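Local coordinates for putative lipoprotein (Campylobacter jejuni subsp. jejuni, PDB 2G5G) that binds a cofacial pair of hemes in a dimer linked to that binding, and probably serves in bacterial heme transport, at residues 173-178 with 192-197; 202-207 with 217-222; 49-54 with 82-87; 224-229 with 243-248. One frame throughout, in Å; residues are numbered along the deposited sequence.

Contact 1. Residues 173-178 with 192-197; sequences DIISLS and KLVEIQ. With HEM (protoporphyrin IX containing Fe), chain B.
I175 meets L193 and V194 where helices 165-179 and 187-210 cross, a helix-helix packing that forms part of the wall behind the heme pocket. The two short axes come within 10.0 Å and make an angle of 116°, so contact is confined to one crossing point and a single residue of the first helix carries most of it. The interaction is apolar. With its CG1 branch anti to the carbonyl carbon (chi1 -65°), I175 sends two methyls in different directions: CG2 reaches L193 CD1 at 3.7 Å, while CD1 lies over the backbone of the second helix, 3.9 Å from V194 N, and touches V194 CG2 from 4.1 Å. L171 and F172 add to the cover around V194, and Q197 flanks the site with its aliphatic CB.

The polar bonds are local to the first helix and the turn after it: S178 OG donates to I174 O at 2.9 Å from above the carbonyl plane, S178 N reaches that oxygen from the other face, and S176 OG bonds L181 O.

The ligand supplies the third kind of contact and illustrates how one apolar residue can serve both a helix crossing and a binding site. L193 and I196 belong to the heme pocket with I147, T148, Y151, L181 and L189; K200 of the second subunit hydrogen-bonds the same heme. L193 CD1 lies 3.5 Å from heme methyl CMC, and I196 CD1 is 4.0 Å from vinyl carbon CAB.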
# COMPACT_ATOMS: atom_id res chain seq x y z
N ASP A 173 10.03 -13.53 -5.50
CA ASP A 173 9.30 -14.76 -5.15
C ASP A 173 8.99 -14.85 -3.67
O ASP A 173 7.97 -15.41 -3.26
CB ASP A 173 10.07 -16.03 -5.56
CG ASP A 173 10.38 -16.10 -7.05
OD1 ASP A 173 9.70 -15.45 -7.89
OD2 ASP A 173 11.32 -16.84 -7.39
N ILE A 174 9.90 -14.34 -2.84
CA ILE A 174 9.67 -14.31 -1.39
C ILE A 174 8.47 -13.42 -1.04
O ILE A 174 7.63 -13.79 -0.22
CB ILE A 174 10.93 -13.80 -0.64
CG1 ILE A 174 11.98 -14.91 -0.54
CG2 ILE A 174 10.56 -13.29 0.76
CD1 ILE A 174 13.38 -14.44 -0.11
N ILE A 175 8.42 -12.25 -1.66
CA ILE A 175 7.38 -11.28 -1.37
C ILE A 175 6.05 -11.75 -1.96
O ILE A 175 5.00 -11.66 -1.32
CB ILE A 175 7.78 -9.88 -1.88
CG1 ILE A 175 9.02 -9.36 -1.11
CG2 ILE A 175 6.63 -8.90 -1.71
CD1 ILE A 175 9.65 -8.10 -1.70
N SER A 176 6.12 -12.26 -3.19
CA SER A 176 4.93 -12.86 -3.82
C SER A 176 4.29 -13.90 -2.90
O SER A 176 3.10 -13.84 -2.64
CB SER A 176 5.29 -13.45 -5.18
OG SER A 176 4.16 -14.05 -5.80
N LEU A 177 5.10 -14.82 -2.37
CA LEU A 177 4.62 -15.85 -1.46
C LEU A 177 4.16 -15.32 -0.09
O LEU A 177 3.21 -15.84 0.50
CB LEU A 177 5.72 -16.90 -1.26
CG LEU A 177 5.30 -18.28 -0.75
CD1 LEU A 177 4.76 -19.14 -1.90
CD2 LEU A 177 6.45 -18.97 -0.04
N SER A 178 4.85 -14.30 0.42
CA SER A 178 4.52 -13.70 1.71
C SER A 178 3.15 -13.04 1.69
O SER A 178 2.44 -13.01 2.71
CB SER A 178 5.56 -12.66 2.12
OG SER A 178 6.77 -13.29 2.48
N LYS A 192 7.72 -3.12 -7.23
CA LYS A 192 7.79 -1.96 -6.36
C LYS A 192 8.19 -2.38 -4.95
O LYS A 192 8.99 -1.71 -4.30
CB LYS A 192 6.44 -1.24 -6.30
CG LYS A 192 6.13 -0.30 -7.45
CD LYS A 192 4.83 0.43 -7.15
CE LYS A 192 4.06 0.81 -8.42
NZ LYS A 192 2.68 1.27 -8.04
N LEU A 193 7.59 -3.47 -4.48
CA LEU A 193 7.88 -4.02 -3.17
C LEU A 193 9.33 -4.55 -3.10
O LEU A 193 9.98 -4.40 -2.07
CB LEU A 193 6.87 -5.10 -2.79
CG LEU A 193 5.39 -4.69 -2.65
CD1 LEU A 193 4.56 -5.84 -2.04
CD2 LEU A 193 5.21 -3.41 -1.85
N VAL A 194 9.80 -5.15 -4.19
CA VAL A 194 11.21 -5.59 -4.29
C VAL A 194 12.15 -4.40 -4.15
O VAL A 194 13.10 -4.45 -3.36
CB VAL A 194 11.51 -6.37 -5.59
CG1 VAL A 194 13.02 -6.63 -5.72
CG2 VAL A 194 10.76 -7.69 -5.61
N GLU A 195 11.88 -3.32 -4.90
CA GLU A 195 12.71 -2.12 -4.84
C GLU A 195 12.72 -1.48 -3.46
O GLU A 195 13.78 -1.00 -3.01
CB GLU A 195 12.35 -1.09 -5.92
CG GLU A 195 12.83 -1.52 -7.32
CD GLU A 195 14.29 -2.00 -7.33
OE1 GLU A 195 14.56 -3.18 -7.68
OE2 GLU A 195 15.17 -1.18 -7.00
N ILE A 196 11.58 -1.52 -2.77
CA ILE A 196 11.47 -1.03 -1.39
C ILE A 196 12.30 -1.85 -0.41
O ILE A 196 12.94 -1.27 0.48
CB ILE A 196 9.99 -0.95 -0.90
CG1 ILE A 196 9.28 0.23 -1.57
CG2 ILE A 196 9.91 -0.76 0.62
CD1 ILE A 196 7.78 0.06 -1.58
N GLN A 197 12.26 -3.18 -0.55
CA GLN A 197 13.13 -4.07 0.27
C GLN A 197 14.60 -3.75 0.04
O GLN A 197 15.38 -3.62 0.99
CB GLN A 197 12.85 -5.54 -0.03
CG GLN A 197 13.52 -6.51 0.92
CD GLN A 197 12.69 -6.87 2.13
OE1 GLN A 197 13.03 -7.81 2.87
NE2 GLN A 197 11.62 -6.14 2.36
CHA HEM B . -2.47 1.00 -4.28
CHB HEM B . 1.06 2.89 -1.46
CHC HEM B . 2.41 -1.53 0.01
CHD HEM B . -1.16 -3.43 -2.70
C1A HEM B . -1.61 1.90 -3.66
C2A HEM B . -1.59 3.34 -3.86
C3A HEM B . -0.61 3.85 -3.08
C4A HEM B . 0.01 2.76 -2.36
CMA HEM B . -0.21 5.33 -2.95
CAA HEM B . -2.52 4.13 -4.82
CBA HEM B . -3.90 4.32 -4.19
CGA HEM B . -5.03 4.49 -5.21
O1A HEM B . -4.78 4.93 -6.37
O2A HEM B . -6.21 4.17 -4.85
C1B HEM B . 1.82 1.87 -0.90
C2B HEM B . 3.09 2.01 -0.21
C3B HEM B . 3.48 0.79 0.20
C4B HEM B . 2.45 -0.16 -0.20
CMB HEM B . 3.87 3.32 -0.01
CAB HEM B . 4.79 0.48 0.97
CBB HEM B . 5.04 -0.74 1.47
C1C HEM B . 1.54 -2.42 -0.58
C2C HEM B . 1.54 -3.86 -0.37
C3C HEM B . 0.55 -4.38 -1.12
C4C HEM B . -0.10 -3.29 -1.82
CMC HEM B . 2.50 -4.64 0.55
CAC HEM B . 0.16 -5.87 -1.23
CBC HEM B . -0.13 -6.60 -0.14
C1D HEM B . -1.87 -2.46 -3.39
C2D HEM B . -3.00 -2.71 -4.26
C3D HEM B . -3.42 -1.32 -4.76
C4D HEM B . -2.50 -0.38 -4.14
CMD HEM B . -3.63 -4.07 -4.60
CAD HEM B . -4.59 -1.00 -5.73
CBD HEM B . -5.52 0.02 -5.06
CGD HEM B . -6.93 -0.51 -4.96
O1D HEM B . -7.35 -0.90 -3.84
O2D HEM B . -7.64 -0.55 -6.00
NA HEM B . -0.62 1.58 -2.74
NB HEM B . 1.46 0.54 -0.86
NC HEM B . 0.52 -2.11 -1.46
ND HEM B . -1.62 -1.10 -3.35
FE HEM B . 0.08 -0.31 -2.22

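Contact 2. Residues 202-207 with 217-222; sequences RRMADV and LLAGSY
M204, a selenomethionine, buries more surface here than either of its two partners, L217 and A219, and it touches both with one atom. From helix 187-210 its chain runs toward the strand with CG anti to the carbonyl carbon (chi1 -61°), which carries SE to 4.2 Å from L217 CD1 and 4.3 Å from A219 CB. The selenium thus faces a leucine branch and an alanine methyl that lie side by side on the strand, while the bend at the last torsion turns the terminal methyl CE aside.

L217 answers with CG anti to its backbone N (chi1 177°), and the M204 and L217 side chains meet at about a right angle. L217 and A219 are two apart in strand 214-220 and consequently project from the same face of it, the regular alternation by which a strand offers a row of side chains to a covering helix. This is the packing of an alpha/beta fold: the strand runs in the parallel part of the mixed sheet, bonded through its backbone to strand 44-49 by L217 and A219, and helix 187-210 covers one face.

A140 of strand 137-141 and I230 of helix 230-236 each touch both M204 and L217. A219, whose small methyl accepts the selenium, also packs against T224; the next residue, G220, takes the N-cap position of helix 221-224.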
# COMPACT_ATOMS: atom_id res chain seq x y z
N ARG A 202 19.69 -1.29 1.87
CA ARG A 202 20.75 -0.35 1.58
C ARG A 202 20.92 0.65 2.73
O ARG A 202 22.05 0.90 3.16
CB ARG A 202 20.45 0.40 0.27
CG ARG A 202 21.54 1.37 -0.17
CD ARG A 202 22.88 0.67 -0.36
NE ARG A 202 22.88 -0.40 -1.37
CZ ARG A 202 23.10 -0.20 -2.67
NH1 ARG A 202 23.33 1.03 -3.15
NH2 ARG A 202 23.09 -1.23 -3.51
N ARG A 203 19.81 1.18 3.22
CA ARG A 203 19.81 2.15 4.33
C ARG A 203 20.31 1.52 5.63
O ARG A 203 21.22 2.08 6.24
CB ARG A 203 18.41 2.74 4.56
CG ARG A 203 18.27 3.55 5.88
CD ARG A 203 19.13 4.80 5.88
NE ARG A 203 18.85 5.65 4.72
CZ ARG A 203 17.80 6.49 4.62
NH1 ARG A 203 16.91 6.63 5.60
NH2 ARG A 203 17.65 7.20 3.51
N MSE A 204 19.73 0.39 6.03
CA MSE A 204 20.21 -0.34 7.21
C MSE A 204 21.71 -0.63 7.09
O MSE A 204 22.44 -0.41 8.08
CB MSE A 204 19.39 -1.59 7.48
CG MSE A 204 17.88 -1.28 7.76
SE MSE A 204 17.01 -2.72 8.58
CE MSE A 204 16.02 -3.25 6.96
N ALA A 205 22.18 -1.09 5.92
CA ALA A 205 23.64 -1.24 5.65
C ALA A 205 24.41 0.07 5.82
O ALA A 205 25.51 0.08 6.40
CB ALA A 205 23.92 -1.82 4.28
N ASP A 206 23.84 1.16 5.32
CA ASP A 206 24.50 2.46 5.37
C ASP A 206 24.72 2.80 6.86
O ASP A 206 25.83 3.14 7.27
CB ASP A 206 23.60 3.49 4.64
CG ASP A 206 24.27 4.84 4.37
OD1 ASP A 206 25.42 5.10 4.77
OD2 ASP A 206 23.62 5.67 3.73
N VAL A 207 23.69 2.63 7.67
CA VAL A 207 23.75 2.94 9.11
C VAL A 207 24.85 2.10 9.79
O VAL A 207 25.64 2.62 10.61
CB VAL A 207 22.35 2.77 9.80
CG1 VAL A 207 22.43 2.88 11.32
CG2 VAL A 207 21.30 3.77 9.22
N LEU A 217 22.36 -5.24 14.94
CA LEU A 217 21.09 -4.97 14.30
C LEU A 217 20.07 -6.05 14.65
O LEU A 217 20.38 -7.26 14.60
CB LEU A 217 21.21 -4.89 12.78
CG LEU A 217 19.92 -4.69 11.94
CD1 LEU A 217 19.46 -3.23 11.90
CD2 LEU A 217 20.15 -5.20 10.53
N LEU A 218 18.86 -5.62 15.00
CA LEU A 218 17.71 -6.53 15.01
C LEU A 218 16.83 -6.19 13.81
O LEU A 218 16.45 -5.04 13.62
CB LEU A 218 16.91 -6.44 16.32
CG LEU A 218 15.67 -7.35 16.41
CD1 LEU A 218 16.12 -8.81 16.54
CD2 LEU A 218 14.75 -6.92 17.60
N ALA A 219 16.52 -7.20 12.99
CA ALA A 219 15.76 -7.00 11.76
C ALA A 219 15.15 -8.35 11.37
O ALA A 219 15.48 -9.37 11.93
CB ALA A 219 16.66 -6.47 10.59
N GLY A 220 14.22 -8.34 10.43
CA GLY A 220 13.59 -9.59 10.03
C GLY A 220 14.62 -10.45 9.34
O GLY A 220 15.58 -9.93 8.75
N SER A 221 14.40 -11.76 9.37
CA SER A 221 15.28 -12.71 8.71
C SER A 221 15.56 -12.42 7.24
O SER A 221 16.68 -12.68 6.78
CB SER A 221 14.75 -14.12 8.91
OG SER A 221 14.97 -14.47 10.27
N TYR A 222 14.58 -11.92 6.46
CA TYR A 222 14.87 -11.67 5.03
C TYR A 222 15.90 -10.56 4.85
O TYR A 222 16.68 -10.58 3.88
CB TYR A 222 13.62 -11.39 4.18
CG TYR A 222 12.59 -12.51 4.24
CD1 TYR A 222 12.98 -13.85 4.29
CD2 TYR A 222 11.23 -12.22 4.25
CE1 TYR A 222 12.03 -14.88 4.34
CE2 TYR A 222 10.28 -13.24 4.30
CZ TYR A 222 10.68 -14.56 4.34
OH TYR A 222 9.74 -15.56 4.40

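Contact 3. Residues 49-54 with 82-87; sequences EKHDEV and LEMLAS
H51 turns one edge of its imidazole toward E83, with CE1 3.3 Å from E83 OE1 and the oxygen near the plane of the ring. The two side chains meet at about a right angle, and ring and carboxylate planes are 65° apart, so the flat groups are not stacked. With CG anti to the backbone N (chi1 174°) and the rest of the chain extended, E83 spans the distance between the loops. The terminal methyl CE of M84 comes to the imidazole obliquely, 4.0 Å from H51 CE1, along a chain bent twice; the same methyl lies 4.1 Å from E49 OE2, the two side chains approaching from opposite directions.

Both ring nitrogens are engaged. H51 ND1 donates to E49 OE2 at 2.6 Å with an angle of 144°, meeting the anti side of a carboxylate that Y123, K57 and Q60 also bind. A water bridges the other nitrogen to the facing loop, 2.9 Å from H51 NE2 and donating to E83 OE2 at 2.6 Å. E83 OE1 in turn accepts from the backbone N of G220. W118 meets the imidazole edge-to-face.

The loops follow parallel strands 44-49 and 78-82, the strand ends where alpha/beta folds commonly gather polar groups. With E49 fixing one nitrogen and a water relaying E83 to the other, the rotation of the imidazole is set from two sides, and two carboxylates are joined through a single ring.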
# COMPACT_ATOMS: atom_id res chain seq x y z
N GLU A 49 15.13 -12.23 12.96
CA GLU A 49 13.98 -12.69 13.74
C GLU A 49 12.73 -12.88 12.86
O GLU A 49 12.64 -12.35 11.75
CB GLU A 49 13.67 -11.71 14.89
CG GLU A 49 13.14 -10.36 14.39
CD GLU A 49 12.20 -9.63 15.38
OE1 GLU A 49 12.09 -10.03 16.56
OE2 GLU A 49 11.56 -8.67 14.95
N LYS A 50 11.78 -13.64 13.39
CA LYS A 50 10.40 -13.64 12.89
C LYS A 50 9.64 -12.70 13.87
O LYS A 50 9.65 -12.94 15.07
CB LYS A 50 9.84 -15.06 12.94
CG LYS A 50 8.42 -15.22 12.35
CD LYS A 50 8.00 -16.68 12.41
CE LYS A 50 6.55 -16.87 11.94
NZ LYS A 50 5.59 -16.61 13.05
N HIS A 51 9.00 -11.66 13.33
CA HIS A 51 8.56 -10.50 14.13
C HIS A 51 7.53 -10.77 15.25
O HIS A 51 7.44 -10.00 16.21
CB HIS A 51 8.11 -9.35 13.22
CG HIS A 51 9.17 -8.86 12.28
ND1 HIS A 51 10.35 -8.27 12.71
CD2 HIS A 51 9.24 -8.88 10.93
CE1 HIS A 51 11.08 -7.94 11.66
NE2 HIS A 51 10.44 -8.31 10.57
N ASP A 52 6.81 -11.89 15.15
CA ASP A 52 5.76 -12.21 16.13
C ASP A 52 6.10 -13.45 16.93
O ASP A 52 5.24 -14.00 17.62
CB ASP A 52 4.38 -12.38 15.45
CG ASP A 52 4.39 -13.42 14.31
OD1 ASP A 52 5.37 -14.18 14.17
OD2 ASP A 52 3.39 -13.47 13.55
N GLU A 53 7.36 -13.90 16.85
CA GLU A 53 7.77 -15.16 17.45
C GLU A 53 8.33 -14.99 18.86
O GLU A 53 9.39 -14.37 19.07
CB GLU A 53 8.77 -15.87 16.51
CG GLU A 53 8.95 -17.35 16.72
CD GLU A 53 7.65 -18.14 16.58
OE1 GLU A 53 6.87 -17.91 15.62
OE2 GLU A 53 7.43 -18.98 17.45
N VAL A 54 7.63 -15.56 19.84
CA VAL A 54 7.94 -15.30 21.25
C VAL A 54 9.32 -15.81 21.69
O VAL A 54 10.02 -15.13 22.44
CB VAL A 54 6.83 -15.87 22.20
CG1 VAL A 54 7.29 -15.79 23.66
CG2 VAL A 54 5.54 -15.10 22.02
N LEU A 82 17.93 -0.78 15.01
CA LEU A 82 16.62 -1.42 14.94
C LEU A 82 15.96 -1.17 13.60
O LEU A 82 15.75 -0.02 13.20
CB LEU A 82 15.71 -0.96 16.11
CG LEU A 82 16.07 -1.36 17.54
CD1 LEU A 82 15.11 -0.72 18.56
CD2 LEU A 82 16.10 -2.86 17.73
N GLU A 83 15.64 -2.26 12.89
CA GLU A 83 14.80 -2.13 11.70
C GLU A 83 13.51 -1.37 12.07
O GLU A 83 12.91 -0.70 11.22
CB GLU A 83 14.40 -3.52 11.16
CG GLU A 83 13.39 -3.48 9.97
CD GLU A 83 12.82 -4.86 9.59
OE1 GLU A 83 13.17 -5.88 10.21
OE2 GLU A 83 12.00 -4.90 8.66
N MSE A 84 13.08 -1.45 13.33
CA MSE A 84 11.77 -0.82 13.65
C MSE A 84 11.76 0.68 13.84
O MSE A 84 10.69 1.28 13.96
CB MSE A 84 10.89 -1.56 14.68
CG MSE A 84 11.46 -2.47 15.75
SE MSE A 84 12.89 -3.82 15.43
CE MSE A 84 12.27 -4.80 13.83
N LEU A 85 12.94 1.30 13.80
CA LEU A 85 13.01 2.76 13.84
C LEU A 85 13.72 3.28 12.63
O LEU A 85 14.70 2.67 12.16
CB LEU A 85 13.68 3.24 15.13
CG LEU A 85 12.87 2.95 16.39
CD1 LEU A 85 13.69 3.05 17.66
CD2 LEU A 85 11.66 3.90 16.45
N ALA A 86 13.24 4.40 12.11
CA ALA A 86 13.88 5.03 10.97
C ALA A 86 15.14 5.80 11.36
O ALA A 86 15.21 6.35 12.46
CB ALA A 86 12.90 5.96 10.22
N SER A 87 16.12 5.84 10.44
CA SER A 87 17.40 6.55 10.67
C SER A 87 17.20 8.08 10.76
O SER A 87 17.98 8.78 11.41
CB SER A 87 18.40 6.21 9.57
OG SER A 87 18.02 6.76 8.34
O HOH W 1 10.89 -7.17 7.99

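Contact 4. Residues 224-229 with 243-248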
# COMPACT_ATOMS: atom_id res chain seq x y z
N THR A 224 18.38 -9.89 7.20
CA THR A 224 19.68 -10.29 7.71
C THR A 224 20.36 -11.34 6.84
O THR A 224 21.57 -11.60 6.97
CB THR A 224 19.62 -10.72 9.16
OG1 THR A 224 18.85 -11.92 9.27
CG2 THR A 224 19.02 -9.57 10.05
N SER A 225 19.57 -11.96 5.95
CA SER A 225 20.05 -13.02 5.09
C SER A 225 21.30 -12.61 4.29
O SER A 225 21.29 -11.63 3.55
CB SER A 225 18.96 -13.47 4.10
OG SER A 225 19.55 -14.28 3.09
N LYS A 226 22.34 -13.42 4.40
CA LYS A 226 23.52 -13.23 3.60
C LYS A 226 23.28 -13.44 2.10
O LYS A 226 24.09 -13.03 1.31
CB LYS A 226 24.60 -14.21 4.06
CG LYS A 226 25.18 -13.86 5.45
CD LYS A 226 26.00 -15.01 5.96
CE LYS A 226 27.29 -15.18 5.20
NZ LYS A 226 28.07 -16.34 5.68
N LYS A 227 22.21 -14.15 1.74
CA LYS A 227 21.88 -14.44 0.33
C LYS A 227 21.23 -13.28 -0.42
O LYS A 227 21.48 -13.08 -1.60
CB LYS A 227 20.94 -15.63 0.24
CG LYS A 227 21.50 -16.94 0.80
CD LYS A 227 20.42 -18.01 0.88
CE LYS A 227 19.98 -18.52 -0.49
NZ LYS A 227 18.83 -19.49 -0.29
N ILE A 228 20.37 -12.53 0.26
CA ILE A 228 19.52 -11.52 -0.41
C ILE A 228 19.48 -10.16 0.31
O ILE A 228 18.87 -9.22 -0.20
CB ILE A 228 18.06 -12.01 -0.49
CG1 ILE A 228 17.51 -12.30 0.92
CG2 ILE A 228 17.94 -13.23 -1.46
CD1 ILE A 228 16.08 -12.72 1.00
N GLY A 229 20.07 -10.09 1.50
CA GLY A 229 19.84 -8.93 2.39
C GLY A 229 20.99 -7.97 2.64
O GLY A 229 21.93 -7.83 1.85
N ILE A 243 31.78 -8.77 9.80
CA ILE A 243 30.33 -8.93 9.83
C ILE A 243 29.97 -10.37 10.24
O ILE A 243 30.49 -11.34 9.66
CB ILE A 243 29.71 -8.70 8.41
CG1 ILE A 243 30.30 -7.43 7.69
CG2 ILE A 243 28.18 -8.65 8.51
CD1 ILE A 243 30.18 -6.07 8.55
N VAL A 244 29.02 -10.52 11.15
CA VAL A 244 28.53 -11.85 11.55
C VAL A 244 27.00 -11.83 11.62
O VAL A 244 26.39 -10.85 12.09
CB VAL A 244 29.15 -12.38 12.89
CG1 VAL A 244 28.73 -11.49 14.08
CG2 VAL A 244 28.74 -13.83 13.13
N VAL A 245 26.40 -12.92 11.14
CA VAL A 245 24.95 -13.01 11.01
C VAL A 245 24.46 -14.18 11.83
O VAL A 245 24.94 -15.32 11.66
CB VAL A 245 24.49 -13.18 9.53
CG1 VAL A 245 22.94 -13.23 9.47
CG2 VAL A 245 25.08 -12.07 8.61
N VAL A 246 23.53 -13.88 12.72
CA VAL A 246 22.91 -14.90 13.57
C VAL A 246 21.44 -14.93 13.28
O VAL A 246 20.74 -13.91 13.45
CB VAL A 246 23.10 -14.61 15.07
CG1 VAL A 246 22.39 -15.74 15.93
CG2 VAL A 246 24.58 -14.55 15.44
N ASN A 247 20.93 -16.08 12.86
CA ASN A 247 19.50 -16.12 12.51
C ASN A 247 18.79 -16.96 13.54
O ASN A 247 19.29 -18.01 13.96
CB ASN A 247 19.23 -16.69 11.10
CG ASN A 247 17.76 -16.45 10.67
OD1 ASN A 247 17.11 -17.31 10.06
ND2 ASN A 247 17.24 -15.30 11.02
N LEU A 248 17.63 -16.47 13.97
CA LEU A 248 16.75 -17.21 14.89
C LEU A 248 15.78 -18.01 14.00
O LEU A 248 14.96 -17.43 13.29
CB LEU A 248 16.01 -16.22 15.81
CG LEU A 248 16.96 -15.25 16.55
CD1 LEU A 248 16.14 -14.20 17.35
CD2 LEU A 248 17.97 -16.00 17.43
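A loop with an ST turn, just after helix 221-224, packs through T224 and K226 against the V245 side chain of strand 243-248 in the mixed sheet. V245 carries the contact with both branches. CG1, anti to the backbone N (chi1 -179°), points at the main chain of the loop and lies 3.3 Å from T224 O; it also touches T224 CB at 4.2 Å. CG2 meets the lysine, 3.6 Å from K226 CG, while staying near T224 O as well, so the valine packs on both the loop backbone and the aliphatic stem of the lysine. Lysine and valine approach one another at a slant, and K226 bends further along its chain.

The turn itself is made by S225, whose OG accepts from K227 N at 3.0 Å and, weakly, from I228 N; D257 binds the same hydroxyl. Across the main chain, G229 N donates to S225 O at 2.8 Å, closing the loop on itself.

Farther along the strand, N247 ND2 passes 4.1 Å from T224 OG1, but its stronger partner is S221 OG, in the short helix before the loop.

The example shows how a lysine can be apolar at its base and ionic at its end. K226 NZ pairs with D259 OD1, and V245 N hydrogen-bonds D259 OD2, so one carboxylate receives both sides of the contact. Two such donors would be expected to favour its charged form.

Followed from the N terminus, the four contacts stand in series, and none of their loops nests in or crosses another. Contact 3 closes the longest, joining the ends of strands 44-49 and 78-82 around helix 54-73. Contact 1 then draws helix 187-210 back against helix 165-179. Farther along that same helix, contact 2 fastens it to strand 214-220, next to strands 44-49 and 78-82. Contact 4 follows at once, bringing the loop after helix 221-224 to strand 243-248. Y222 of contact 2 and I228 of contact 4 both pack on I174 of contact 1, so helix 165-179 is packed against helix 221-224 and the loop after it, which lead on from strand 214-220.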